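PDB 5BPK: gamma-glutamyltranspeptidase (Ggt) from Helicobacter pylori 26695, which cleaves the gamma-glutamyl bond of glutathione and related compounds and passes the gamma-glutamyl group to water or an acceptor, as an N-terminal nucleophile hydrolase. Local coordinates for the interface of chains A and B. Sequence-based numbering; all coordinates share one arbitrary frame. Chains: chain A, Gamma-glutamyltranspeptidase (Ggt); chain B, Gamma-glutamyltranspeptidase (Ggt).

Contact 1: the interface of chains A and B. Residues chain A 301-302, 305-306, 311; chain B 106, 110-111.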
ATOM      1  N   LEU A 301      -8.822  26.289   0.384  1.00 13.35           N
ATOM      2  CA  LEU A 301      -7.397  26.107   0.621  1.00 14.09           C
ATOM      3  C   LEU A 301      -6.552  26.856  -0.416  1.00 11.96           C
ATOM      4  O   LEU A 301      -5.482  27.373  -0.088  1.00 13.43           O
ATOM      5  CB  LEU A 301      -7.036  24.626   0.648  1.00 12.81           C
ATOM      6  CG  LEU A 301      -7.706  23.758   1.711  1.00 13.97           C
ATOM      7  CD1 LEU A 301      -7.198  22.344   1.533  1.00 14.91           C
ATOM      8  CD2 LEU A 301      -7.468  24.236   3.148  1.00 15.28           C
ATOM      9  N   SER A 302      -7.043  26.956  -1.653  1.00 13.30           N
ATOM     10  CA  SER A 302      -6.278  27.606  -2.723  1.00 14.22           C
ATOM     11  C   SER A 302      -5.924  29.061  -2.396  1.00 14.76           C
ATOM     12  O   SER A 302      -4.916  29.571  -2.869  1.00 17.11           O
ATOM     13  CB  SER A 302      -7.034  27.552  -4.055  1.00 15.56           C
ATOM     14  OG  SER A 302      -8.096  28.489  -4.082  1.00 24.63           O
ATOM     15  N   GLY A 305      -2.758  28.866  -0.265  1.00 13.57           N
ATOM     16  CA  GLY A 305      -1.773  28.092  -1.006  1.00 14.61           C
ATOM     17  C   GLY A 305      -1.018  27.048  -0.209  1.00 13.50           C
ATOM     18  O   GLY A 305      -1.217  26.875   0.999  1.00 14.20           O
ATOM     19  N   TYR A 306      -0.156  26.333  -0.926  1.00 12.93           N
ATOM     20  CA  TYR A 306       0.666  25.268  -0.355  1.00 11.70           C
ATOM     21  C   TYR A 306       1.479  25.737   0.850  1.00 11.29           C
ATOM     22  O   TYR A 306       2.128  26.779   0.811  1.00 11.08           O
ATOM     23  CB  TYR A 306       1.612  24.664  -1.404  1.00 12.57           C
ATOM     24  CG  TYR A 306       2.584  23.696  -0.776  1.00 12.38           C
ATOM     25  CD1 TYR A 306       2.181  22.406  -0.424  1.00 11.95           C
ATOM     26  CD2 TYR A 306       3.883  24.083  -0.477  1.00 13.19           C
ATOM     27  CE1 TYR A 306       3.039  21.529   0.196  1.00 12.44           C
ATOM     28  CE2 TYR A 306       4.754  23.215   0.137  1.00 12.58           C
ATOM     29  CZ  TYR A 306       4.333  21.938   0.472  1.00 16.02           C
ATOM     30  OH  TYR A 306       5.207  21.082   1.089  1.00 14.37           O
ATOM     31  N   ASN A 311      -3.883  26.188   6.482  1.00 12.79           N
ATOM     32  CA  ASN A 311      -4.300  25.043   5.682  1.00 11.41           C
ATOM     33  C   ASN A 311      -3.833  23.724   6.290  1.00 12.98           C
ATOM     34  O   ASN A 311      -4.598  22.758   6.341  1.00 12.61           O
ATOM     35  CB  ASN A 311      -3.812  25.190   4.244  1.00 11.08           C
ATOM     36  CG  ASN A 311      -4.520  26.304   3.489  1.00 13.85           C
ATOM     37  OD1 ASN A 311      -5.532  26.856   3.940  1.00 14.46           O
ATOM     38  ND2 ASN A 311      -3.997  26.631   2.322  1.00 15.81           N
TER
ATOM     39  N   SER B 106      -4.423  16.828  -3.068  1.00 10.74           N
ATOM     40  CA  SER B 106      -4.676  18.225  -2.731  1.00 10.50           C
ATOM     41  C   SER B 106      -3.699  19.144  -3.448  1.00 10.42           C
ATOM     42  O   SER B 106      -4.084  20.207  -3.924  1.00 10.39           O
ATOM     43  CB  SER B 106      -4.565  18.425  -1.214  1.00 11.06           C
ATOM     44  OG  SER B 106      -4.631  19.793  -0.841  1.00 13.22           O
ATOM     45  N   ASP B 110      -5.989  21.548  -5.203  1.00 11.21           N
ATOM     46  CA  ASP B 110      -6.041  22.805  -4.468  1.00 11.60           C
ATOM     47  C   ASP B 110      -5.009  23.818  -4.931  1.00 12.52           C
ATOM     48  O   ASP B 110      -5.323  25.008  -5.038  1.00 14.40           O
ATOM     49  CB  ASP B 110      -5.887  22.562  -2.971  1.00 12.41           C
ATOM     50  CG  ASP B 110      -7.071  21.846  -2.392  1.00 11.37           C
ATOM     51  OD1 ASP B 110      -8.195  22.324  -2.624  1.00 13.42           O
ATOM     52  OD2 ASP B 110      -6.876  20.814  -1.721  1.00 13.32           O
ATOM     53  N   TYR B 111      -3.794  23.357  -5.211  1.00 12.65           N
ATOM     54  CA  TYR B 111      -2.673  24.270  -5.430  1.00 12.78           C
ATOM     55  C   TYR B 111      -2.141  24.312  -6.869  1.00 12.17           C
ATOM     56  O   TYR B 111      -1.245  25.098  -7.168  1.00 13.48           O
ATOM     57  CB  TYR B 111      -1.563  23.965  -4.425  1.00 11.96           C
ATOM     58  CG  TYR B 111      -2.039  23.935  -2.981  1.00 10.65           C
ATOM     59  CD1 TYR B 111      -2.875  24.930  -2.480  1.00 13.40           C
ATOM     60  CD2 TYR B 111      -1.651  22.909  -2.116  1.00 12.91           C
ATOM     61  CE1 TYR B 111      -3.315  24.901  -1.174  1.00 13.83           C
ATOM     62  CE2 TYR B 111      -2.088  22.873  -0.798  1.00 13.14           C
ATOM     63  CZ  TYR B 111      -2.920  23.880  -0.331  1.00 12.76           C
ATOM     64  OH  TYR B 111      -3.370  23.858   0.967  1.00 14.27           O
TER
HETATM   65  O   HOH W   1      -9.064  24.993  -2.390  1.00 17.96           O
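B:Tyr111 swings its CG opposite its own carbonyl carbon (chi1 -52°), which lays the phenol against the A:Gly305-A:Tyr306 peptide with its OH pointing at A:Asn311. A:Asn311 has the matching first torsion, CG beside its backbone N (chi1 -69°), and brings its amide in from the opposite direction. Its ND2 lies 3.1 Å from the phenol OH of B:Tyr111, which sits well out of the amide plane; this is at best a bent hydrogen bond, because the N-H groups are directed mainly at backbone carbonyls of chain A. The same ND2 donates to the backbone O of A:Leu301 at 2.9 Å, and more weakly to A:Gly305 O, so the amide ties the chain A loop together while meeting the tyrosine. The ring is sandwiched. Over the centre of one face sits the backbone N of A:Tyr306, 3.4 Å above the plane, with the A:Gly305 carbonyl carbon alongside it; the other face is covered by CB of its neighbour B:Asp110. In the ring plane, A:Leu301 O meets the edge, 3.5 Å from CE1 of B:Tyr111. Next to this, the isobutyl group of A:Leu301 crosses the B:Asp110 carboxylate obliquely, CD1 lying 3.6 Å from OD2. OD2 of B:Asp110 accepts a hydrogen bond from the hydroxyl OG of B:Ser106, 2.6 Å away, through its anti lone pair, which steadies the carboxylate from within chain B. The other oxygen, OD1, reaches A:Ser302 N through a water, 2.8 Å from OD1. In the fold, B:Asp110 and B:Tyr111 directly follow helix 96-109 of chain B and press against the 3-10 turn 301-303, the loop after it and the start of helix 309-329 of chain A.

Contact 2: the interface of chains A and B. Residues chain A 43, 72, 76, 79-80; chain B 1-3, 163.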
ATOM      1  N   SER A  43       8.289   1.599  -8.419  1.00 10.80           N
ATOM      2  CA  SER A  43       9.480   2.000  -7.686  1.00 11.97           C
ATOM      3  C   SER A  43      10.769   1.309  -8.141  1.00 13.85           C
ATOM      4  O   SER A  43      11.821   1.559  -7.559  1.00 17.51           O
ATOM      5  CB  SER A  43       9.271   1.751  -6.187  1.00 12.87           C
ATOM      6  OG  SER A  43       8.315   2.661  -5.662  1.00 12.29           O
ATOM      7  N   LEU A  72       8.176  -7.005  -9.892  1.00 11.20           N
ATOM      8  CA  LEU A  72       8.569  -6.477  -8.580  1.00 10.81           C
ATOM      9  C   LEU A  72       8.791  -7.586  -7.544  1.00 11.46           C
ATOM     10  O   LEU A  72       9.581  -7.420  -6.607  1.00 12.10           O
ATOM     11  CB  LEU A  72       7.517  -5.487  -8.060  1.00 10.73           C
ATOM     12  CG  LEU A  72       7.422  -4.131  -8.754  1.00  8.83           C
ATOM     13  CD1 LEU A  72       6.167  -3.367  -8.266  1.00 10.49           C
ATOM     14  CD2 LEU A  72       8.688  -3.307  -8.518  1.00 11.00           C
ATOM     15  N   HIS A  76      12.336  -6.382  -6.446  1.00 10.94           N
ATOM     16  CA  HIS A  76      12.108  -5.558  -5.253  1.00 12.06           C
ATOM     17  C   HIS A  76      11.573  -6.410  -4.099  1.00 12.02           C
ATOM     18  O   HIS A  76      10.485  -6.149  -3.583  1.00 12.84           O
ATOM     19  CB  HIS A  76      11.138  -4.434  -5.628  1.00 11.06           C
ATOM     20  CG  HIS A  76      10.976  -3.372  -4.585  1.00 14.24           C
ATOM     21  ND1 HIS A  76      11.881  -3.186  -3.559  1.00 15.96           N
ATOM     22  CD2 HIS A  76      10.004  -2.445  -4.406  1.00 15.28           C
ATOM     23  CE1 HIS A  76      11.481  -2.172  -2.809  1.00 17.16           C
ATOM     24  NE2 HIS A  76      10.345  -1.705  -3.301  1.00 17.17           N
ATOM     25  N   ALA A  79       9.492  -5.615  -0.808  1.00 10.57           N
ATOM     26  CA  ALA A  79       8.119  -5.093  -0.860  1.00 10.99           C
ATOM     27  C   ALA A  79       7.297  -5.794  -1.924  1.00  8.57           C
ATOM     28  O   ALA A  79       6.207  -6.319  -1.640  1.00 11.54           O
ATOM     29  CB  ALA A  79       8.143  -3.595  -1.133  1.00 13.67           C
ATOM     30  N   GLY A  80       7.805  -5.776  -3.159  1.00 11.04           N
ATOM     31  CA  GLY A  80       7.268  -6.606  -4.236  1.00 10.53           C
ATOM     32  C   GLY A  80       7.317  -8.064  -3.809  1.00  8.72           C
ATOM     33  O   GLY A  80       8.217  -8.471  -3.062  1.00 12.81           O
TER
ATOM     34  N   THR B   1       5.982  -2.207   1.769  0.50 14.89           N
ATOM     35  CA  THR B   1       4.961  -1.950   0.717  0.50 14.91           C
ATOM     36  C   THR B   1       5.523  -1.282  -0.515  0.50 12.47           C
ATOM     37  O   THR B   1       6.585  -0.664  -0.495  0.50  9.65           O
ATOM     38  CB  THR B   1       3.925  -0.980   1.216  0.50 16.17           C
ATOM     39  OG1 THR B   1       4.199  -0.685   2.586  0.50 23.52           O
ATOM     40  CG2 THR B   1       2.514  -1.522   1.016  0.50 21.73           C
ATOM     41  N   THR B   2       4.772  -1.374  -1.600  1.00 11.52           N
ATOM     42  CA  THR B   2       5.133  -0.641  -2.804  1.00 11.35           C
ATOM     43  C   THR B   2       3.863  -0.373  -3.613  1.00  9.87           C
ATOM     44  O   THR B   2       2.917  -1.153  -3.569  1.00 10.40           O
ATOM     45  CB  THR B   2       6.204  -1.412  -3.625  1.00 12.07           C
ATOM     46  OG1 THR B   2       6.845  -0.529  -4.553  1.00 11.94           O
ATOM     47  CG2 THR B   2       5.616  -2.616  -4.362  1.00 11.59           C
ATOM     48  N   HIS B   3       3.822   0.786  -4.268  1.00  9.75           N
ATOM     49  CA  HIS B   3       2.682   1.181  -5.078  1.00  9.93           C
ATOM     50  C   HIS B   3       3.092   1.330  -6.539  1.00  8.93           C
ATOM     51  O   HIS B   3       4.150   1.886  -6.837  1.00  9.46           O
ATOM     52  CB  HIS B   3       2.075   2.516  -4.616  1.00 10.73           C
ATOM     53  CG  HIS B   3       0.882   2.892  -5.424  1.00 10.11           C
ATOM     54  ND1 HIS B   3      -0.344   2.311  -5.209  1.00  9.49           N
ATOM     55  CD2 HIS B   3       0.751   3.658  -6.532  1.00  9.50           C
ATOM     56  CE1 HIS B   3      -1.188   2.726  -6.135  1.00  9.95           C
ATOM     57  NE2 HIS B   3      -0.550   3.553  -6.944  1.00 10.34           N
ATOM     58  N   ASP B 163       6.326   6.798  -0.865  1.00 11.38           N
ATOM     59  CA  ASP B 163       6.998   6.568  -2.144  1.00 10.52           C
ATOM     60  C   ASP B 163       5.911   6.478  -3.215  1.00 11.77           C
ATOM     61  O   ASP B 163       5.445   5.408  -3.584  1.00 11.24           O
ATOM     62  CB  ASP B 163       7.870   5.312  -2.091  1.00 10.97           C
ATOM     63  CG  ASP B 163       8.574   5.025  -3.409  1.00 11.31           C
ATOM     64  OD1 ASP B 163       8.558   5.895  -4.303  1.00 16.05           O
ATOM     65  OD2 ASP B 163       9.123   3.920  -3.553  1.00 13.63           O
TER
HETATM   66  O   HOH W   2       5.989   2.666  -4.027  1.00 10.50           O
HETATM   67  O   HOH W   3       6.266   0.157  -7.129  1.00 11.55           O
HETATM   68  O   HOH W   4       8.469   0.446  -2.510  1.00 19.27           O
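OG1 of B:Thr2 meets chain A mainly through water. Water 3 lies 2.7 Å from this hydroxyl and also binds A:Ser43 N and B:His3 O, while water 4, 2.8 Å from OG1 of B:Thr2, links it to A:His76 NE2 and to B:Thr1 O. A third, weaker link runs to water 2. A direct bond across the interface comes from A:Ser43, whose OG donates to the carboxylate oxygen OD2 of B:Asp163 at 2.6 Å. The hydroxyl arrives from above the carboxylate, 48° out of its plane. Water 2 backs this pair: it sits 2.8 Å from A:Ser43 OG and bridges to B:His3 N and B:Asp163 O, tying the serine to two separate backbone stretches of chain B. With OG1 anti to the backbone N (chi1 -162°), B:Thr2 turns its hydroxyl toward these waters and leaves its methyl for the apolar side. There CG2 comes 4.0 Å from CD1 of A:Leu72, and CB of B:Thr2 packs 3.8 Å from A:Ala79 CB. The A:Ala79 methyl does double duty, lying over the rim of one face of the A:His76 imidazole and touching B:Thr1 O at 3.4 Å. The imidazole presents its edge to chain B, with both OG1 of B:Thr2 and water 4 in the ring plane. A:His76 NE2 meets that water 3.0 Å away. B:Thr1 is the catalytic nucleophile, the new N-terminus released by autoprocessing and part of the inhibitor pocket. By anchoring the start of strand 2-8 right behind it, this seam of apolar contacts and bridging waters probably helps hold the nucleophile in place for catalysis.

Roughly 29 Å separates the C-alpha centres of contact 1 and contact 2, and they share no residue. Contact 1 joins the region after helix 96-109 of chain B to the 301-303 turn and helix 309-329 of chain A, whereas contact 2 uses the beginning of strand 2-8 and a loop of chain B against the end of helix 61-75 and neighbouring loops of chain A. The two chains are the large and small subunits cut from one precursor, so these are seams within a single enzyme unit. Contact 1 lies remote from the nucleophile and probably serves cohesion; contact 2 borders the active site.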